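Local atomic coordinates of pyruvate kinase (Toxoplasma gondii, PDB entry 3GG8), a protein that catalyses the last step of glycolysis, transferring the phosphate of phosphoenolpyruvate to ADP to give pyruvate and ATP. Residues 143-148 with 198-203; 156-161 with 191-196; 163-168 with 179-184. All coordinates share one frame; numbering follows the deposited sequence.

All three contacts lie in the small beta domain that pyruvate kinases insert into their eight-stranded barrel, here between strands 97-101 and 224-227. They are nested along the chain: contact 3 (163-168 with 179-184) falls inside the loop closed by contact 2 (156-161 with 191-196), which falls inside that of contact 1 (143-148 with 198-203). Contacts 2 and 3, centres about 9 Å apart, share one mixed sheet, in which strands 157-160 and 165-172 are neighbours. Contact 1 sits about 11 Å from contact 2 and touches it through Tyr145 and Leu195; its centre is about 19 Å from contact 3. The series runs from the domain's return towards the barrel out into its sheet.

Contact 1 of 3, residues 143-148 with 198-203; sequences CSYGAL and VKVQLP
Tyr145 meets Gln201 and Leu202 where two loops pass without strand pairing: residues 145-148 form a type I beta turn, closed by the bond from Leu148 N to Tyr145 O, and Gln201 is the centre of an inverse gamma turn. The nearest CA atoms, those of Ala147 and Gln201, are still 7.1 Å apart, and one long side chain bridges the gap. CG of Tyr145 stands anti to the backbone N (chi1 177°), which carries the ring across to residues 200-202. At its far end the phenol OH accepts a hydrogen bond from Gln201 N at 2.9 Å, with an N-H...O angle of 161°. The same OH is hydrogen-bonded to Ser151 OG, and that serine also bonds to Ala147 O, so the hydroxyl and the turn are tied to one side chain. The Gln201 side chain crosses the tyrosine at about a right angle, its amide plane 86° from the ring plane. Its CB lies 3.3 Å from Tyr145 OH, while its OE1 comes within 4.1 Å of Ala147 CB.

The two faces of the ring are met differently. The turn backbone folds over one, with Leu148 N 3.6 Å above the ring plane near the rim; over the opposite face lies CG1 of Val200. Leu202 comes in obliquely, its CD2 3.9 Å from Tyr145 CD2. The ring is thus wedged between its own turn and the partner loop, and the bonds of its OH to Gln201 N and Ser151 OG hold its far end. This is loop-to-loop packing around a buried tyrosine: it joins the segment after strand 140-142 of the inserted beta domain to the connection leading back to barrel helix 207-217.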
loop_
_atom_site.group_PDB
_atom_site.type_symbol
_atom_site.label_atom_id
_atom_site.label_comp_id
_atom_site.label_asym_id
_atom_site.label_seq_id
_atom_site.Cartn_x
_atom_site.Cartn_y
_atom_site.Cartn_z
ATOM N N CYS C 143 14.106 -11.447 56.602
ATOM C CA CYS C 143 13.397 -11.626 55.335
ATOM C C CYS C 143 12.926 -13.083 55.209
ATOM O O CYS C 143 13.694 -14.003 55.484
ATOM C CB CYS C 143 14.318 -11.239 54.174
ATOM S SG CYS C 143 13.816 -11.793 52.529
ATOM N N SER C 144 11.677 -13.285 54.790
ATOM C CA SER C 144 11.063 -14.626 54.753
ATOM C C SER C 144 11.676 -15.576 53.727
ATOM O O SER C 144 11.484 -16.795 53.803
ATOM C CB SER C 144 9.568 -14.507 54.488
ATOM O OG SER C 144 9.347 -13.978 53.197
ATOM N N TYR C 145 12.406 -14.999 52.772
ATOM C CA TYR C 145 12.953 -15.718 51.635
ATOM C C TYR C 145 14.351 -16.243 51.953
ATOM O O TYR C 145 15.331 -15.501 51.918
ATOM C CB TYR C 145 12.931 -14.794 50.414
ATOM C CG TYR C 145 13.534 -15.350 49.145
ATOM C CD1 TYR C 145 14.364 -14.552 48.349
ATOM C CD2 TYR C 145 13.263 -16.660 48.717
ATOM C CE1 TYR C 145 14.928 -15.048 47.170
ATOM C CE2 TYR C 145 13.828 -17.167 47.539
ATOM C CZ TYR C 145 14.661 -16.352 46.779
ATOM O OH TYR C 145 15.215 -16.821 45.623
ATOM N N GLY C 146 14.418 -17.535 52.262
ATOM C CA GLY C 146 15.634 -18.172 52.784
ATOM C C GLY C 146 16.817 -18.197 51.833
ATOM O O GLY C 146 17.967 -18.227 52.273
ATOM N N ALA C 147 16.522 -18.195 50.534
ATOM C CA ALA C 147 17.531 -18.199 49.482
ATOM C C ALA C 147 17.926 -16.792 49.015
ATOM O O ALA C 147 18.602 -16.656 48.007
ATOM C CB ALA C 147 17.043 -19.026 48.289
ATOM N N LEU C 148 17.516 -15.750 49.733
ATOM C CA LEU C 148 17.949 -14.379 49.389
ATOM C C LEU C 148 19.465 -14.213 49.113
ATOM O O LEU C 148 19.853 -13.635 48.080
ATOM C CB LEU C 148 17.469 -13.357 50.437
ATOM C CG LEU C 148 17.841 -11.886 50.229
ATOM C CD1 LEU C 148 17.182 -11.316 48.961
ATOM C CD2 LEU C 148 17.514 -11.047 51.458
ATOM N N VAL C 198 15.971 -10.271 39.502
ATOM C CA VAL C 198 16.371 -11.522 40.173
ATOM C C VAL C 198 15.209 -12.527 40.200
ATOM O O VAL C 198 14.102 -12.202 40.636
ATOM C CB VAL C 198 16.884 -11.260 41.629
ATOM C CG1 VAL C 198 17.118 -12.569 42.377
ATOM C CG2 VAL C 198 18.155 -10.450 41.621
ATOM N N LYS C 199 15.462 -13.744 39.725
ATOM C CA LYS C 199 14.465 -14.807 39.775
ATOM C C LYS C 199 14.175 -15.231 41.231
ATOM O O LYS C 199 15.092 -15.465 42.012
ATOM C CB LYS C 199 14.919 -15.996 38.906
ATOM C CG LYS C 199 14.203 -17.306 39.209
ATOM C CD LYS C 199 14.076 -18.228 37.998
ATOM C CE LYS C 199 12.863 -19.144 38.178
ATOM N NZ LYS C 199 12.390 -19.785 36.908
ATOM N N VAL C 200 12.902 -15.316 41.593
ATOM C CA VAL C 200 12.522 -15.736 42.944
ATOM C C VAL C 200 12.419 -17.259 42.991
ATOM O O VAL C 200 11.628 -17.845 42.259
ATOM C CB VAL C 200 11.215 -15.063 43.428
ATOM C CG1 VAL C 200 10.860 -15.521 44.835
ATOM C CG2 VAL C 200 11.356 -13.533 43.385
ATOM N N GLN C 201 13.234 -17.885 43.840
ATOM C CA GLN C 201 13.329 -19.345 43.907
ATOM C C GLN C 201 12.254 -19.942 44.804
ATOM O O GLN C 201 12.536 -20.751 45.694
ATOM C CB GLN C 201 14.716 -19.790 44.388
ATOM C CG GLN C 201 15.870 -19.452 43.446
ATOM C CD GLN C 201 17.237 -19.775 44.057
ATOM O OE1 GLN C 201 17.429 -20.833 44.684
ATOM N NE2 GLN C 201 18.196 -18.866 43.873
ATOM N N LEU C 202 11.015 -19.551 44.540
ATOM C CA LEU C 202 9.851 -20.047 45.261
ATOM C C LEU C 202 8.850 -20.578 44.249
ATOM O O LEU C 202 8.727 -20.016 43.150
ATOM C CB LEU C 202 9.209 -18.914 46.074
ATOM C CG LEU C 202 10.047 -18.275 47.183
ATOM C CD1 LEU C 202 9.266 -17.159 47.817
ATOM C CD2 LEU C 202 10.496 -19.313 48.230
ATOM N N PRO C 203 8.148 -21.670 44.601
ATOM C CA PRO C 203 7.113 -22.237 43.748
ATOM C C PRO C 203 6.019 -21.225 43.439
ATOM O O PRO C 203 5.481 -20.584 44.341
ATOM C CB PRO C 203 6.557 -23.408 44.585
ATOM C CG PRO C 203 7.011 -23.185 45.970
ATOM C CD PRO C 203 8.325 -22.461 45.839
#

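Contact 2 of 3, residues 156-161 with 191-196; sequences NTILIA and KNMNLP
Ile158 and Met193 meet on the closely packed, buried side of this antiparallel strand pair, where Met193 CE touches Ile158 CG2 at 3.7 Å. The bend at chi3 of Met193 (62°) turns the methyl back towards the isoleucine. Leu195 lies beside Ile158 and points the same way, CD1 against CG2, and Ile160 CG1 rests on Met193 CG. The other face, lined by Leu159 and Asn194, is partly exposed and its side-chain contacts are longer: the two approach CB to CB at 4.0 Å, Leu159 CD1 is only loosely near Pro196 CG, and the Asn194 amide turns to Glu285.

Leu159 and Asn194 form the hydrogen-bonded pair, with Asn194 N to Leu159 O at 2.8 Å and Leu159 N to Asn194 O at 3.0 Å; Ala161 N adds a bond to Asn192 O. At that end Ala161 CB packs on Lys191 CB. The direct pairing stops at Pro196, whose ring CD lies 3.1 Å from Thr157 O. Because the proline has no N-H to give, Thr157 O takes a hydrogen from a water at 2.7 Å instead; the same water donates to Pro196 O, and strand pairing gives way there to a solvent-mediated link.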
loop_
_atom_site.group_PDB
_atom_site.type_symbol
_atom_site.label_atom_id
_atom_site.label_comp_id
_atom_site.label_asym_id
_atom_site.label_seq_id
_atom_site.Cartn_x
_atom_site.Cartn_y
_atom_site.Cartn_z
ATOM N N ASN C 156 22.949 -5.452 43.050
ATOM C CA ASN C 156 21.504 -5.684 42.975
ATOM C C ASN C 156 20.710 -4.707 43.844
ATOM O O ASN C 156 21.179 -4.265 44.888
ATOM C CB ASN C 156 21.144 -7.112 43.417
ATOM C CG ASN C 156 21.194 -8.125 42.283
ATOM O OD1 ASN C 156 21.920 -9.123 42.362
ATOM N ND2 ASN C 156 20.426 -7.884 41.227
ATOM N N THR C 157 19.490 -4.409 43.421
ATOM C CA THR C 157 18.602 -3.564 44.197
ATOM C C THR C 157 17.506 -4.403 44.861
ATOM O O THR C 157 16.941 -5.296 44.231
ATOM C CB THR C 157 18.000 -2.460 43.303
ATOM O OG1 THR C 157 19.046 -1.568 42.898
ATOM C CG2 THR C 157 16.936 -1.679 44.049
ATOM N N ILE C 158 17.232 -4.135 46.136
ATOM C CA ILE C 158 16.073 -4.725 46.814
ATOM C C ILE C 158 15.097 -3.631 47.241
ATOM O O ILE C 158 15.493 -2.670 47.918
ATOM C CB ILE C 158 16.457 -5.552 48.075
ATOM C CG1 ILE C 158 17.407 -6.695 47.741
ATOM C CG2 ILE C 158 15.207 -6.105 48.763
ATOM C CD1 ILE C 158 18.014 -7.324 48.994
ATOM N N LEU C 159 13.833 -3.792 46.849
ATOM C CA LEU C 159 12.747 -2.886 47.241
ATOM C C LEU C 159 11.933 -3.435 48.416
ATOM O O LEU C 159 11.632 -4.641 48.475
ATOM C CB LEU C 159 11.825 -2.596 46.052
ATOM C CG LEU C 159 12.020 -1.295 45.266
ATOM C CD1 LEU C 159 13.431 -1.147 44.761
ATOM C CD2 LEU C 159 11.051 -1.234 44.110
ATOM N N ILE C 160 11.584 -2.544 49.341
ATOM C CA ILE C 160 10.892 -2.904 50.583
ATOM C C ILE C 160 9.678 -2.005 50.802
ATOM O O ILE C 160 9.765 -0.791 50.608
ATOM C CB ILE C 160 11.839 -2.807 51.803
ATOM C CG1 ILE C 160 13.025 -3.754 51.627
ATOM C CG2 ILE C 160 11.090 -3.117 53.101
ATOM C CD1 ILE C 160 14.218 -3.422 52.499
ATOM N N ALA C 161 8.554 -2.609 51.195
ATOM C CA ALA C 161 7.307 -1.874 51.505
ATOM C C ALA C 161 6.727 -1.105 50.311
ATOM O O ALA C 161 6.722 0.132 50.295
ATOM C CB ALA C 161 7.501 -0.936 52.710
ATOM N N LYS C 191 6.502 -6.167 55.770
ATOM C CA LYS C 191 6.195 -5.534 54.504
ATOM C C LYS C 191 6.689 -6.395 53.344
ATOM O O LYS C 191 7.655 -7.152 53.476
ATOM C CB LYS C 191 6.833 -4.152 54.438
ATOM C CG LYS C 191 6.383 -3.208 55.505
ATOM C CD LYS C 191 4.883 -3.044 55.525
ATOM C CE LYS C 191 4.474 -1.951 56.498
ATOM N NZ LYS C 191 3.231 -2.327 57.222
ATOM N N ASN C 192 6.021 -6.266 52.202
ATOM C CA ASN C 192 6.449 -6.947 50.988
ATOM C C ASN C 192 7.830 -6.493 50.494
ATOM O O ASN C 192 8.274 -5.368 50.746
ATOM C CB ASN C 192 5.394 -6.829 49.880
ATOM C CG ASN C 192 5.167 -5.387 49.416
ATOM O OD1 ASN C 192 6.074 -4.537 49.449
ATOM N ND2 ASN C 192 3.935 -5.112 48.962
ATOM N N MET C 193 8.495 -7.402 49.792
ATOM C CA MET C 193 9.808 -7.150 49.221
ATOM C C MET C 193 9.824 -7.532 47.745
ATOM O O MET C 193 9.155 -8.479 47.309
ATOM C CB MET C 193 10.890 -7.916 49.999
ATOM C CG MET C 193 11.020 -7.457 51.454
ATOM S SD MET C 193 12.209 -8.389 52.443
ATOM C CE MET C 193 13.752 -8.060 51.579
ATOM N N ASN C 194 10.585 -6.762 46.975
ATOM C CA ASN C 194 10.793 -7.052 45.576
ATOM C C ASN C 194 12.268 -7.184 45.265
ATOM O O ASN C 194 13.114 -6.495 45.860
ATOM C CB ASN C 194 10.137 -5.977 44.707
ATOM C CG ASN C 194 8.621 -5.973 44.850
ATOM O OD1 ASN C 194 8.087 -5.449 45.820
ATOM N ND2 ASN C 194 7.930 -6.580 43.892
ATOM N N LEU C 195 12.562 -8.072 44.319
ATOM C CA LEU C 195 13.934 -8.355 43.903
ATOM C C LEU C 195 14.144 -8.071 42.410
ATOM O O LEU C 195 14.242 -9.008 41.624
ATOM C CB LEU C 195 14.240 -9.819 44.207
ATOM C CG LEU C 195 14.926 -10.262 45.496
ATOM C CD1 LEU C 195 14.660 -9.391 46.730
ATOM C CD2 LEU C 195 14.646 -11.755 45.757
ATOM N N PRO C 196 14.198 -6.779 42.015
ATOM C CA PRO C 196 14.353 -6.382 40.607
ATOM C C PRO C 196 15.469 -7.147 39.871
ATOM O O PRO C 196 16.587 -7.222 40.382
ATOM C CB PRO C 196 14.720 -4.894 40.707
ATOM C CG PRO C 196 14.085 -4.438 41.968
ATOM C CD PRO C 196 14.101 -5.609 42.910
HETATM O O HOH W 1 17.339 -7.830 43.344
#

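Contact 3 of 3, residues 163-168 with 179-184; sequences GSLSVK and TQAQNT
Val167 lies obliquely against Thr179, its CB 3.5 Å from OG1 and its CG2 3.6 Å from Thr179 CB. With chi1 of 72°, OG1 sits between the backbone N and the carbonyl carbon; its polar partner is Leu126 O, on the neighbouring strand. On the same buried side Leu165 reaches Ala181, CD1 to CB at 4.0 Å, so this face is mainly apolar, with the threonine hydroxyl satisfied by Leu126.

On the opposite face, that of Lys168 and Gln180, the Gln182 side chain folds back along the hairpin. Its backbone N donates to Ser166 O at 2.6 Å, and its side chain, bent at chi2 (-51°), brings NE2 to 3.4 Å from Lys168 CB. NE2 also donates to Gln180 O at 3.0 Å, from well above the carbonyl plane, 50° out. Gln180 N returns the pairing to Lys168 O at 2.9 Å.

Arg324 of the second subunit packs on Ser166 and Asn183, placing this end of the hairpin at a subunit interface. Gln180 O is gripped twice, by Lys168 N and, from the opposite face of its plane, by the Gln182 amide: a side chain thus carries the hairpin's polar bonding past the last residue of strand 176-181.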
loop_
_atom_site.group_PDB
_atom_site.type_symbol
_atom_site.label_atom_id
_atom_site.label_comp_id
_atom_site.label_asym_id
_atom_site.label_seq_id
_atom_site.Cartn_x
_atom_site.Cartn_y
_atom_site.Cartn_z
ATOM N N GLY C 163 7.996 -0.599 47.514
ATOM C CA GLY C 163 9.040 0.248 46.948
ATOM C C GLY C 163 9.261 1.522 47.727
ATOM O O GLY C 163 9.821 2.469 47.192
ATOM N N SER C 164 8.796 1.536 48.979
ATOM C CA SER C 164 9.017 2.619 49.938
ATOM C C SER C 164 10.496 2.902 50.083
ATOM O O SER C 164 10.953 4.036 49.919
ATOM C CB SER C 164 8.540 2.179 51.323
ATOM O OG SER C 164 7.345 2.792 51.699
ATOM N N LEU C 165 11.221 1.843 50.442
ATOM C CA LEU C 165 12.646 1.899 50.709
ATOM C C LEU C 165 13.341 1.082 49.646
ATOM O O LEU C 165 12.883 -0.017 49.290
ATOM C CB LEU C 165 12.950 1.340 52.102
ATOM C CG LEU C 165 14.400 1.093 52.526
ATOM C CD1 LEU C 165 15.217 2.384 52.699
ATOM C CD2 LEU C 165 14.398 0.294 53.805
ATOM N N SER C 166 14.434 1.644 49.138
ATOM C CA SER C 166 15.277 0.991 48.165
ATOM C C SER C 166 16.685 0.841 48.730
ATOM O O SER C 166 17.309 1.831 49.135
ATOM C CB SER C 166 15.302 1.788 46.869
ATOM O OG SER C 166 16.220 1.221 45.961
ATOM N N VAL C 167 17.166 -0.400 48.781
ATOM C CA VAL C 167 18.534 -0.674 49.209
ATOM C C VAL C 167 19.349 -1.301 48.065
ATOM O O VAL C 167 18.818 -2.089 47.268
ATOM C CB VAL C 167 18.603 -1.542 50.508
ATOM C CG1 VAL C 167 17.886 -0.849 51.678
ATOM C CG2 VAL C 167 18.023 -2.937 50.285
ATOM N N LYS C 168 20.625 -0.917 47.971
ATOM C CA LYS C 168 21.566 -1.561 47.048
ATOM C C LYS C 168 22.370 -2.597 47.832
ATOM O O LYS C 168 22.860 -2.301 48.926
ATOM C CB LYS C 168 22.515 -0.527 46.415
ATOM C CG LYS C 168 23.095 -0.928 45.043
ATOM C CD LYS C 168 24.553 -0.477 44.860
ATOM C CE LYS C 168 24.697 0.938 44.268
ATOM N NZ LYS C 168 24.342 1.017 42.806
ATOM N N THR C 179 23.238 -4.333 53.052
ATOM C CA THR C 179 22.682 -3.442 52.053
ATOM C C THR C 179 22.913 -1.994 52.459
ATOM O O THR C 179 23.349 -1.714 53.577
ATOM C CB THR C 179 21.176 -3.698 51.800
ATOM O OG1 THR C 179 20.404 -3.240 52.917
ATOM C CG2 THR C 179 20.892 -5.170 51.556
ATOM N N GLN C 180 22.621 -1.083 51.541
ATOM C CA GLN C 180 22.781 0.326 51.805
ATOM C C GLN C 180 21.558 1.092 51.299
ATOM O O GLN C 180 21.199 0.988 50.125
ATOM C CB GLN C 180 24.048 0.795 51.113
ATOM C CG GLN C 180 24.627 2.071 51.638
ATOM C CD GLN C 180 25.596 2.659 50.642
ATOM O OE1 GLN C 180 26.812 2.607 50.832
ATOM N NE2 GLN C 180 25.059 3.186 49.542
ATOM N N ALA C 181 20.912 1.847 52.186
ATOM C CA ALA C 181 19.696 2.581 51.835
ATOM C C ALA C 181 19.947 3.626 50.742
ATOM O O ALA C 181 20.866 4.424 50.847
ATOM C CB ALA C 181 19.097 3.227 53.070
ATOM N N GLN C 182 19.134 3.596 49.685
ATOM C CA GLN C 182 19.283 4.541 48.571
ATOM C C GLN C 182 18.507 5.835 48.833
ATOM O O GLN C 182 18.810 6.885 48.256
ATOM C CB GLN C 182 18.893 3.918 47.218
ATOM C CG GLN C 182 19.806 2.781 46.735
ATOM C CD GLN C 182 21.291 3.150 46.752
ATOM O OE1 GLN C 182 21.773 3.939 45.927
ATOM N NE2 GLN C 182 22.026 2.572 47.702
ATOM N N ASN C 183 17.511 5.737 49.713
ATOM C CA ASN C 183 16.725 6.882 50.163
ATOM C C ASN C 183 16.408 6.779 51.660
ATOM O O ASN C 183 16.613 5.724 52.276
ATOM C CB ASN C 183 15.438 7.007 49.337
ATOM C CG ASN C 183 14.511 5.812 49.504
ATOM O OD1 ASN C 183 13.339 5.965 49.851
ATOM N ND2 ASN C 183 15.031 4.613 49.252
ATOM N N THR C 184 15.935 7.886 52.236
ATOM C CA THR C 184 15.417 7.918 53.608
ATOM C C THR C 184 13.937 7.490 53.631
ATOM O O THR C 184 13.113 8.033 52.895
ATOM C CB THR C 184 15.582 9.325 54.224
ATOM O OG1 THR C 184 16.964 9.704 54.165
ATOM C CG2 THR C 184 15.099 9.359 55.685
#